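Local coordinates for cell surface protein (Faecalibacterium prausnitzii A2-165, PDB 4GT6), which is of unknown function but, as a leucine-rich-repeat part of a larger extracellular protein of a gut bacterium, probably binds other proteins, at residues 191-196 and 215-220; 208-213 and 220-225. All blocks are in the same frame, centred on the assembly; numbering follows the deposited sequence.

Interaction 1. Residues 191-196 and 215-220; sequences AKVTRI and ESYPAI. With EDO (1,2-ethanediol), chain F.
I196 lies flat over the ring of Y217, and this pairing organises the contact. Their side chains run antiparallel to each other. That brings I196 CG1 over the middle of the ring, 3.6 Å from its centroid and only 9° off the normal, a CH-pi contact. CG1 stands anti to the carbonyl carbon of I196 (chi1 -58°), while CD1 carries on toward the CG end of the ring, where it is 3.6 Å from Y217 CD1. The long arm of an isoleucine suits this place: CB, CG1 and CD1 run over one aromatic face from CE1 to CG. Tyrosine adds a polar tip: Y217 OH accepts a hydrogen bond from I196 N (3.0 Å, 154°) and also bonds E226, so the phenol oxygen has two partners within a largely buried setting. V193 stands roughly perpendicular to the tyrosine, its CG1 lying 4.1 Å from Y217 CD2, and T194 O meets the ring edge in its plane.

Nearer the surface, water takes over. S216, small and polar, holds two waters with OG; one donates to T194 O and the other, weakly, to V193 O. A third water links A191 O to E215 N. S214 OG adds a direct bond to V193 O and also grips Y217 N. An ethanediol, probably from the crystallisation liquor, donates to I196 O.

Strand 195-196 is one edge of a three-strand parallel sheet, next to 173-174, with 150-151 at the other edge, and Y217 packs against it from the loop between strands 209-212 and 224-227, with I236 of strand 233-237 also touching the tyrosine.

Interaction 2. Residues 208-213 and 220-225; sequences STITSD and IDNVLY
N222 reaches across to the backbone at the start of strand 209-212 and binds it through both ends of its carboxamide. Its ND2 donates to S208 O (3.1 Å) in a nearly straight bond of 169°, which lies in the carbonyl plane and only 7° out of the amide plane. Its OD1 accepts from I210 N at 2.9 Å, almost in line with the side-chain C=O. CG stands anti to the backbone N (chi1 -167°), and from there the carboxamide meets the strand backbone. Asparagine suits the place because one planar group offers a donor and an acceptor side by side, matching a backbone C=O and N-H two residues apart. The pairing resembles that between strands, with a side chain replacing one.

N222 belongs to a two-residue turn close to type I', in which I220 N donates to V223 O (2.9 Å), with a weak bond returning from V223 N to I220 O. D221 and N222 at its centre both have left-handed, positive-phi backbones, which aspartate and asparagine accept more readily than most residues. In this leucine-rich-repeat fold strand 209-212 runs parallel to strand 186-189, while strand 224-227 leaves the turn to pair antiparallel with 233-237.

The apolar part of the contact lies beside the amide. The side chains of I210 and L224 meet nearly perpendicularly, with I210 CG2 3.9 Å from L224 CB, and I210 CD1 turns toward the backbone of V223 and L224. Both side chains are buried, as suits aliphatic residues; L224 also touches I189 and I236.

Overall arrangement
The two contacts are both partly buried, lie with their centres 10 Å apart and share I220. Interaction 1 joins the segment leading into strand 195-196 to the chain that follows strand 209-212; interaction 2 joins that strand to the turn before strand 224-227 and to the beginning of that strand. Their chemistry differs: an aromatic face, a phenol bond and surface waters in the first, a side-chain amide on strand backbone beside an aliphatic pair in the second. They also touch each other, through probable hydrogen bonds from S212 OG to Y217 O and from Y225 N to P218 O, while L224 packs on I196 as well as on I210.

Interaction 1. Residues 191-196 and 215-220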
# COMPACT_ATOMS: atom_id res chain seq x y z
N ALA A 191 -12.67 9.51 -12.16
CA ALA A 191 -12.54 10.93 -12.54
C ALA A 191 -12.28 11.92 -11.41
O ALA A 191 -11.53 12.88 -11.62
CB ALA A 191 -13.77 11.38 -13.32
N LYS A 192 -12.86 11.70 -10.23
CA LYS A 192 -12.74 12.67 -9.14
C LYS A 192 -11.49 12.51 -8.27
O LYS A 192 -11.32 13.27 -7.32
CB LYS A 192 -14.00 12.61 -8.27
CG LYS A 192 -15.16 13.34 -8.95
CD LYS A 192 -16.54 12.91 -8.46
CE LYS A 192 -16.71 12.92 -6.96
NZ LYS A 192 -17.72 13.91 -6.53
N VAL A 193 -10.60 11.56 -8.59
CA VAL A 193 -9.40 11.40 -7.78
C VAL A 193 -8.46 12.63 -7.96
O VAL A 193 -8.03 12.94 -9.08
CB VAL A 193 -8.67 10.07 -8.10
CG1 VAL A 193 -7.30 10.04 -7.38
CG2 VAL A 193 -9.54 8.88 -7.67
N THR A 194 -8.17 13.32 -6.85
CA THR A 194 -7.27 14.50 -6.88
C THR A 194 -6.03 14.28 -6.02
O THR A 194 -5.14 15.14 -5.99
CB THR A 194 -7.99 15.79 -6.47
OG1 THR A 194 -8.50 15.61 -5.14
CG2 THR A 194 -9.09 16.20 -7.47
N ARG A 195 -5.96 13.12 -5.33
CA ARG A 195 -4.80 12.77 -4.51
C ARG A 195 -4.56 11.28 -4.54
O ARG A 195 -5.48 10.48 -4.30
CB ARG A 195 -4.95 13.26 -3.05
CG ARG A 195 -3.82 12.78 -2.12
CD ARG A 195 -3.80 13.51 -0.79
NE ARG A 195 -4.94 13.14 0.05
CZ ARG A 195 -6.02 13.89 0.23
NH1 ARG A 195 -6.12 15.08 -0.36
NH2 ARG A 195 -7.02 13.46 0.98
N ILE A 196 -3.32 10.89 -4.81
CA ILE A 196 -2.88 9.50 -4.69
C ILE A 196 -1.64 9.57 -3.82
O ILE A 196 -0.65 10.20 -4.21
CB ILE A 196 -2.63 8.75 -6.04
CG1 ILE A 196 -3.90 8.73 -6.93
CG2 ILE A 196 -2.13 7.31 -5.73
CD1 ILE A 196 -3.80 7.90 -8.25
N GLU A 215 -8.02 13.93 -14.37
CA GLU A 215 -7.12 14.89 -15.01
C GLU A 215 -5.86 15.09 -14.14
O GLU A 215 -4.79 15.40 -14.68
CB GLU A 215 -7.82 16.23 -15.26
CG GLU A 215 -8.89 16.15 -16.35
CD GLU A 215 -8.40 16.17 -17.79
OE1 GLU A 215 -7.49 16.98 -18.10
OE2 GLU A 215 -8.95 15.40 -18.61
N SER A 216 -5.97 14.88 -12.80
CA SER A 216 -4.82 15.02 -11.90
C SER A 216 -3.91 13.82 -11.96
O SER A 216 -2.72 13.94 -11.67
CB SER A 216 -5.28 15.19 -10.45
OG SER A 216 -5.90 16.44 -10.27
N TYR A 217 -4.47 12.64 -12.30
CA TYR A 217 -3.68 11.41 -12.33
C TYR A 217 -3.93 10.69 -13.64
O TYR A 217 -4.59 9.65 -13.66
CB TYR A 217 -3.99 10.51 -11.10
CG TYR A 217 -3.44 11.12 -9.83
CD1 TYR A 217 -2.14 10.84 -9.40
CD2 TYR A 217 -4.18 12.05 -9.11
CE1 TYR A 217 -1.62 11.42 -8.25
CE2 TYR A 217 -3.65 12.68 -7.99
CZ TYR A 217 -2.38 12.35 -7.55
OH TYR A 217 -1.88 12.97 -6.44
N PRO A 218 -3.44 11.26 -14.76
CA PRO A 218 -3.72 10.62 -16.05
C PRO A 218 -2.92 9.35 -16.29
O PRO A 218 -1.83 9.16 -15.75
CB PRO A 218 -3.32 11.71 -17.07
CG PRO A 218 -2.20 12.46 -16.38
CD PRO A 218 -2.62 12.49 -14.91
N ALA A 219 -3.49 8.47 -17.12
CA ALA A 219 -2.77 7.28 -17.56
C ALA A 219 -2.32 7.61 -18.98
O ALA A 219 -3.17 7.88 -19.84
CB ALA A 219 -3.64 6.03 -17.48
N ILE A 220 -1.01 7.79 -19.17
CA ILE A 220 -0.46 8.22 -20.47
C ILE A 220 0.40 7.09 -20.99
O ILE A 220 1.39 6.70 -20.33
CB ILE A 220 0.33 9.54 -20.30
CG1 ILE A 220 -0.52 10.66 -19.69
CG2 ILE A 220 0.93 9.95 -21.64
CD1 ILE A 220 0.27 11.92 -19.28
C1 EDO F . 2.25 7.33 -5.57
O1 EDO F . 3.49 6.72 -5.11
C2 EDO F . 2.26 8.86 -5.23
O2 EDO F . 1.32 9.64 -5.98
O HOH W 1 -10.68 14.72 -13.44
O HOH W 2 -8.30 15.68 -11.20
O HOH W 3 -4.62 17.07 -7.71

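Interaction 2. Residues 208-213 and 220-225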
# COMPACT_ATOMS: atom_id res chain seq x y z
N SER A 208 -0.67 -5.12 -15.07
CA SER A 208 -0.30 -5.01 -16.48
C SER A 208 -0.94 -3.79 -17.14
O SER A 208 -0.33 -3.23 -18.05
CB SER A 208 -0.65 -6.28 -17.25
OG SER A 208 -2.04 -6.56 -17.22
N THR A 209 -2.16 -3.39 -16.72
CA THR A 209 -2.83 -2.25 -17.35
C THR A 209 -3.31 -1.23 -16.33
O THR A 209 -3.66 -1.57 -15.21
CB THR A 209 -4.00 -2.71 -18.24
OG1 THR A 209 -4.82 -3.62 -17.51
CG2 THR A 209 -3.53 -3.37 -19.54
N ILE A 210 -3.28 0.04 -16.74
CA ILE A 210 -3.68 1.19 -15.95
C ILE A 210 -4.55 2.07 -16.81
O ILE A 210 -4.14 2.44 -17.92
CB ILE A 210 -2.42 1.98 -15.45
CG1 ILE A 210 -1.46 1.09 -14.62
CG2 ILE A 210 -2.85 3.26 -14.67
CD1 ILE A 210 -0.12 1.73 -14.31
N THR A 211 -5.74 2.41 -16.33
CA THR A 211 -6.63 3.35 -17.02
C THR A 211 -7.01 4.42 -16.03
O THR A 211 -6.95 4.21 -14.81
CB THR A 211 -7.87 2.67 -17.65
OG1 THR A 211 -8.65 2.04 -16.63
CG2 THR A 211 -7.51 1.68 -18.77
N SER A 212 -7.39 5.60 -16.53
CA SER A 212 -7.74 6.69 -15.62
C SER A 212 -8.66 7.69 -16.30
O SER A 212 -8.45 8.02 -17.46
CB SER A 212 -6.48 7.40 -15.13
OG SER A 212 -6.84 8.54 -14.35
N ASP A 213 -9.62 8.23 -15.54
CA ASP A 213 -10.50 9.31 -15.98
C ASP A 213 -10.14 10.61 -15.25
O ASP A 213 -10.80 11.62 -15.44
CB ASP A 213 -11.98 8.96 -15.71
CG ASP A 213 -12.51 7.78 -16.49
OD1 ASP A 213 -12.04 7.56 -17.62
OD2 ASP A 213 -13.36 7.07 -15.97
N ILE A 220 -1.01 7.79 -19.17
CA ILE A 220 -0.46 8.22 -20.47
C ILE A 220 0.40 7.09 -20.99
O ILE A 220 1.39 6.70 -20.33
CB ILE A 220 0.33 9.54 -20.30
CG1 ILE A 220 -0.52 10.66 -19.69
CG2 ILE A 220 0.93 9.95 -21.64
CD1 ILE A 220 0.27 11.92 -19.28
N ASP A 221 0.01 6.50 -22.13
CA ASP A 221 0.74 5.36 -22.71
C ASP A 221 0.88 4.24 -21.64
O ASP A 221 1.98 3.71 -21.41
CB ASP A 221 2.10 5.82 -23.28
CG ASP A 221 2.95 4.72 -23.91
OD1 ASP A 221 2.38 3.82 -24.57
OD2 ASP A 221 4.20 4.75 -23.74
N ASN A 222 -0.23 3.93 -20.95
CA ASN A 222 -0.34 2.85 -19.95
C ASN A 222 0.66 3.01 -18.76
O ASN A 222 1.25 2.05 -18.29
CB ASN A 222 -0.16 1.48 -20.62
CG ASN A 222 -0.56 0.33 -19.72
OD1 ASN A 222 -1.39 0.49 -18.84
ND2 ASN A 222 0.01 -0.83 -19.92
N VAL A 223 0.87 4.24 -18.32
CA VAL A 223 1.74 4.54 -17.18
C VAL A 223 0.98 5.56 -16.36
O VAL A 223 0.37 6.46 -16.94
CB VAL A 223 3.14 5.06 -17.65
CG1 VAL A 223 3.99 5.49 -16.46
CG2 VAL A 223 3.88 4.01 -18.47
N LEU A 224 0.99 5.42 -15.01
CA LEU A 224 0.25 6.38 -14.19
C LEU A 224 1.15 7.53 -13.77
O LEU A 224 2.25 7.30 -13.27
CB LEU A 224 -0.33 5.68 -12.94
CG LEU A 224 -1.32 6.51 -12.11
CD1 LEU A 224 -2.60 6.86 -12.91
CD2 LEU A 224 -1.71 5.72 -10.83
N TYR A 225 0.63 8.75 -13.93
CA TYR A 225 1.32 9.98 -13.56
C TYR A 225 0.48 10.80 -12.61
O TYR A 225 -0.74 10.63 -12.55
CB TYR A 225 1.60 10.86 -14.82
CG TYR A 225 2.54 10.21 -15.81
CD1 TYR A 225 2.06 9.38 -16.82
CD2 TYR A 225 3.92 10.41 -15.72
CE1 TYR A 225 2.94 8.72 -17.69
CE2 TYR A 225 4.80 9.77 -16.60
CZ TYR A 225 4.31 8.94 -17.59
OH TYR A 225 5.17 8.29 -18.45